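Local structure of putative aliphatic sulfonates-binding protein (Escherichia coli, 2X26) at residues Gly204-Ala207 / Thr208-Glu211; Ala265-Phe268 / Tyr269-Arg272. The protein probably serves as the periplasmic solute-binding component of an ABC transporter that takes up aliphatic sulfonates. All coordinates share one frame; numbering follows the deposited sequence.

Interactions 1 and 2 are both local, each within a single helix: interaction 1 in the middle of helix 199-218, interaction 2 at the C-terminal end of helix 255-270. Their centres lie about 33 Å apart, on opposite sides of the chain's centre. Interaction 1 is the more buried, with Val205, Leu206, Thr208 and Phe209 inside the protein; interaction 2 has Tyr269, Glu270 and Arg272 at the surface. In residues 204-211 a phenylalanine packs against the preceding turn while a threonine hydroxyl doubles a backbone bond; in residues 265-272 an asparagine amide does the doubling, and the backbone turns off through a Schellman motif. Backbone bonding is thus shared, while side-chain chemistry follows place.

Interaction 1 of 2, residues Gly204-Ala207 / Thr208-Glu211; sequences GVLA and TFSE
Thr208, Phe209, Ser210 and Glu211 each send their backbone N-H to the carbonyl four residues earlier, from Gly204 through Ala207, in the regular i to i+4 pattern of an alpha helix. The first of these carbonyls is shared. Gly204 O takes both the amide of Thr208, at 2.9 Å from Thr208 N, and its hydroxyl, at 2.9 Å from Thr208 OG1, the two donors arriving from opposite faces of the carbonyl plane. Thr208 holds OG1 beside its own backbone N (chi1 -60°), which turns the hydroxyl back toward the preceding turn and lets one residue grip one oxygen twice.

The apolar part centres on Phe209. Its side chain runs alongside that of Val205, pointing the same way, and Val205 CG1 meets the far end of the ring, 3.5 Å from Phe209 CZ. With CG1 anti to the backbone N (chi1 166°), this valine branch reaches the ring while CG2 is directed elsewhere. Val205 O lies over one ring face, 3.6 Å above the plane and offset toward the rim. Leu206 comes in at a slant, its CD2 4.0 Å from Phe209 CD2. With an alanine here instead of Phe209, Val205 CG1 and Leu206 CD2 are likely to lose the ring they share, leaving a gap where it now packs on Leu25, Leu56 and Met16.

On the more exposed flank, Glu211 CG passes 3.4 Å from Ala207 O, and its carboxylate forms a salt bridge with Arg28. Phe209 and Val205 both pack on Leu25 of helix 24-28 and Leu56 of strand 56-59; Phe209 also meets Met16 and Ala19 of helix 14-21, joining helix 199-218 to helices 14-21 and 24-28 and to the sheet that holds strand 56-59.

Interaction 2 of 2, residues Ala265-Phe268 / Tyr269-Arg272; sequences ADLF and YENR
Asn271 reaches back one turn and gives Leu267 O two bonds, one from its side chain and one from its backbone. The amide nitrogen lies 2.7 Å from that oxygen, measured Asn271 ND2 to Leu267 O, and the bond is almost straight, with an N-H...O angle of 176°. Leu267 O falls in the plane of the Asn271 amide. Asn271 N approaches the opposite face of the Leu267 carbonyl plane, at 3.1 Å from Leu267 O. The side chain is placed for this by CG standing beside the backbone N (chi1 -71°), which folds the amide back over the last turn, where ND2 also comes within 3.5 Å of Leu267 CD1.

Earlier carbonyls are met in the ordinary helical way. Ala265 O accepts from Tyr269 N at 2.9 Å, and Asp266 O from Glu270 N at 2.8 Å. Glu270 lays its CG 3.2 Å from Asp266 O, and its carboxylate stays apart from that of Asp266, whose OD1 is engaged by Lys277 and Gln262.

Phe268 O receives a weak bond from Asn271 N and the N-H of Leu273, while Tyr269 O takes Arg272 N. The last two bonds, with Arg272 at positive phi as the C-prime residue, make a Schellman motif. Leu267 and Phe268 meanwhile pack on helix 115-126, Phe268 also touching Ile62 of helix 62-69.

Each of the five carbonyls from Ala265 to Tyr269 therefore has an N-H donor, the last two through the bonds of the Schellman motif. The amide of Asn271 adds a neutral donor near the C-terminal end, where the helix dipole probably leaves partial negative charge, and the chemistry is that of a helix terminus closed by polar bonds, with Leu267 and Phe268 on the buried apolar side.

Interaction 1 of 2, residues Gly204-Ala207 / Thr208-Glu211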
loop_
_atom_site.group_PDB
_atom_site.type_symbol
_atom_site.label_atom_id
_atom_site.label_comp_id
_atom_site.label_asym_id
_atom_site.label_seq_id
_atom_site.Cartn_x
_atom_site.Cartn_y
_atom_site.Cartn_z
ATOM N N GLY A 204 18.613 0.410 -0.198
ATOM C CA GLY A 204 18.956 0.615 -1.591
ATOM C C GLY A 204 17.807 0.105 -2.432
ATOM O O GLY A 204 17.493 0.700 -3.487
ATOM N N VAL A 205 17.191 -0.994 -1.978
ATOM C CA VAL A 205 16.049 -1.558 -2.737
ATOM C C VAL A 205 14.904 -0.537 -2.753
ATOM O O VAL A 205 14.285 -0.238 -3.814
ATOM C CB VAL A 205 15.588 -2.955 -2.193
ATOM C CG1 VAL A 205 14.250 -3.323 -2.752
ATOM C CG2 VAL A 205 16.651 -4.035 -2.546
ATOM N N LEU A 206 14.569 -0.024 -1.578
ATOM C CA LEU A 206 13.477 0.950 -1.474
ATOM C C LEU A 206 13.790 2.206 -2.293
ATOM O O LEU A 206 12.903 2.722 -2.989
ATOM C CB LEU A 206 13.187 1.299 -0.009
ATOM C CG LEU A 206 12.712 0.099 0.850
ATOM C CD1 LEU A 206 12.538 0.502 2.299
ATOM C CD2 LEU A 206 11.453 -0.505 0.325
ATOM N N ALA A 207 15.036 2.627 -2.279
ATOM C CA ALA A 207 15.437 3.812 -3.025
ATOM C C ALA A 207 15.241 3.571 -4.515
ATOM O O ALA A 207 14.773 4.483 -5.237
ATOM C CB ALA A 207 16.906 4.143 -2.707
ATOM N N THR A 208 15.517 2.322 -4.957
ATOM C CA THR A 208 15.269 1.885 -6.326
ATOM C C THR A 208 13.775 1.936 -6.678
ATOM O O THR A 208 13.423 2.387 -7.755
ATOM C CB THR A 208 15.782 0.462 -6.558
ATOM O OG1 THR A 208 17.187 0.424 -6.320
ATOM C CG2 THR A 208 15.591 0.070 -8.004
ATOM N N PHE A 209 12.890 1.485 -5.783
ATOM C CA PHE A 209 11.436 1.587 -6.069
ATOM C C PHE A 209 11.013 3.041 -6.188
ATOM O O PHE A 209 10.132 3.381 -6.974
ATOM C CB PHE A 209 10.574 0.955 -4.979
ATOM C CG PHE A 209 10.815 -0.523 -4.782
ATOM C CD1 PHE A 209 11.152 -1.352 -5.836
ATOM C CD2 PHE A 209 10.609 -1.086 -3.519
ATOM C CE1 PHE A 209 11.346 -2.742 -5.625
ATOM C CE2 PHE A 209 10.738 -2.464 -3.288
ATOM C CZ PHE A 209 11.141 -3.291 -4.332
ATOM N N SER A 210 11.596 3.892 -5.364
ATOM C CA SER A 210 11.226 5.335 -5.453
ATOM C C SER A 210 11.709 5.939 -6.802
ATOM O O SER A 210 10.980 6.748 -7.406
ATOM C CB SER A 210 11.768 6.103 -4.230
ATOM O OG SER A 210 11.390 7.470 -4.335
ATOM N N GLU A 211 12.905 5.580 -7.262
ATOM C CA GLU A 211 13.393 6.005 -8.600
ATOM C C GLU A 211 12.462 5.482 -9.701
ATOM O O GLU A 211 12.179 6.161 -10.695
ATOM C CB GLU A 211 14.792 5.475 -8.897
ATOM C CG GLU A 211 15.890 6.057 -8.062
ATOM C CD GLU A 211 17.223 5.396 -8.379
ATOM O OE1 GLU A 211 17.594 5.317 -9.579
ATOM O OE2 GLU A 211 17.884 4.910 -7.439
#

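Interaction 2 of 2, residues Ala265-Phe268 / Tyr269-Arg272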
loop_
_atom_site.group_PDB
_atom_site.type_symbol
_atom_site.label_atom_id
_atom_site.label_comp_id
_atom_site.label_asym_id
_atom_site.label_seq_id
_atom_site.Cartn_x
_atom_site.Cartn_y
_atom_site.Cartn_z
ATOM N N ALA A 265 -5.091 1.850 13.967
ATOM C CA ALA A 265 -5.131 0.567 14.688
ATOM C C ALA A 265 -6.112 0.653 15.846
ATOM O O ALA A 265 -6.926 -0.260 16.039
ATOM C CB ALA A 265 -3.767 0.145 15.171
ATOM N N ASP A 266 -6.084 1.773 16.568
ATOM C CA ASP A 266 -7.054 1.958 17.658
ATOM C C ASP A 266 -8.488 1.962 17.155
ATOM O O ASP A 266 -9.337 1.262 17.725
ATOM C CB ASP A 266 -6.783 3.217 18.469
ATOM C CG ASP A 266 -5.398 3.226 19.116
ATOM O OD1 ASP A 266 -4.752 2.164 19.247
ATOM O OD2 ASP A 266 -4.958 4.334 19.482
ATOM N N LEU A 267 -8.751 2.703 16.076
ATOM C CA LEU A 267 -10.082 2.740 15.465
ATOM C C LEU A 267 -10.577 1.334 15.087
ATOM O O LEU A 267 -11.728 0.956 15.376
ATOM C CB LEU A 267 -10.069 3.613 14.201
ATOM C CG LEU A 267 -11.425 3.852 13.504
ATOM C CD1 LEU A 267 -12.399 4.540 14.485
ATOM C CD2 LEU A 267 -11.300 4.641 12.164
ATOM N N PHE A 268 -9.710 0.560 14.439
ATOM C CA PHE A 268 -10.059 -0.799 14.062
ATOM C C PHE A 268 -10.316 -1.710 15.267
ATOM O O PHE A 268 -11.311 -2.442 15.273
ATOM C CB PHE A 268 -9.073 -1.398 13.050
ATOM C CG PHE A 268 -9.410 -1.047 11.620
ATOM C CD1 PHE A 268 -9.568 0.281 11.234
ATOM C CD2 PHE A 268 -9.567 -2.048 10.644
ATOM C CE1 PHE A 268 -9.901 0.604 9.889
ATOM C CE2 PHE A 268 -9.897 -1.723 9.346
ATOM C CZ PHE A 268 -10.050 -0.405 8.960
ATOM N N TYR A 269 -9.486 -1.611 16.312
ATOM C CA TYR A 269 -9.734 -2.389 17.534
ATOM C C TYR A 269 -11.053 -1.958 18.197
ATOM O O TYR A 269 -11.813 -2.807 18.715
ATOM C CB TYR A 269 -8.593 -2.195 18.527
ATOM C CG TYR A 269 -8.862 -2.745 19.924
ATOM C CD1 TYR A 269 -8.949 -4.120 20.144
ATOM C CD2 TYR A 269 -8.980 -1.886 21.033
ATOM C CE1 TYR A 269 -9.165 -4.638 21.420
ATOM C CE2 TYR A 269 -9.203 -2.394 22.316
ATOM C CZ TYR A 269 -9.291 -3.772 22.497
ATOM O OH TYR A 269 -9.503 -4.285 23.757
ATOM N N GLU A 270 -11.288 -0.642 18.244
ATOM C CA GLU A 270 -12.498 -0.093 18.914
ATOM C C GLU A 270 -13.762 -0.580 18.238
ATOM O O GLU A 270 -14.799 -0.750 18.881
ATOM C CB GLU A 270 -12.496 1.439 18.958
ATOM C CG GLU A 270 -11.535 2.002 19.992
ATOM C CD GLU A 270 -11.131 3.455 19.718
ATOM O OE1 GLU A 270 -11.671 4.078 18.763
ATOM O OE2 GLU A 270 -10.253 3.961 20.463
ATOM N N ASN A 271 -13.662 -0.854 16.950
ATOM C CA ASN A 271 -14.814 -1.341 16.197
ATOM C C ASN A 271 -14.796 -2.850 16.025
ATOM O O ASN A 271 -15.495 -3.384 15.172
ATOM C CB ASN A 271 -14.896 -0.637 14.849
ATOM C CG ASN A 271 -15.298 0.808 14.977
ATOM O OD1 ASN A 271 -16.491 1.142 14.897
ATOM N ND2 ASN A 271 -14.300 1.694 15.184
ATOM N N ARG A 272 -14.000 -3.518 16.857
ATOM C CA ARG A 272 -13.845 -4.993 16.845
ATOM C C ARG A 272 -13.511 -5.608 15.462
ATOM O O ARG A 272 -13.784 -6.797 15.192
ATOM C CB ARG A 272 -15.041 -5.689 17.533
ATOM C CG ARG A 272 -15.513 -5.011 18.809
ATOM C CD ARG A 272 -16.896 -5.562 19.249
ATOM N NE ARG A 272 -17.055 -6.990 18.901
ATOM C CZ ARG A 272 -18.106 -7.750 19.226
ATOM N NH1 ARG A 272 -19.132 -7.241 19.929
ATOM N NH2 ARG A 272 -18.134 -9.030 18.857
#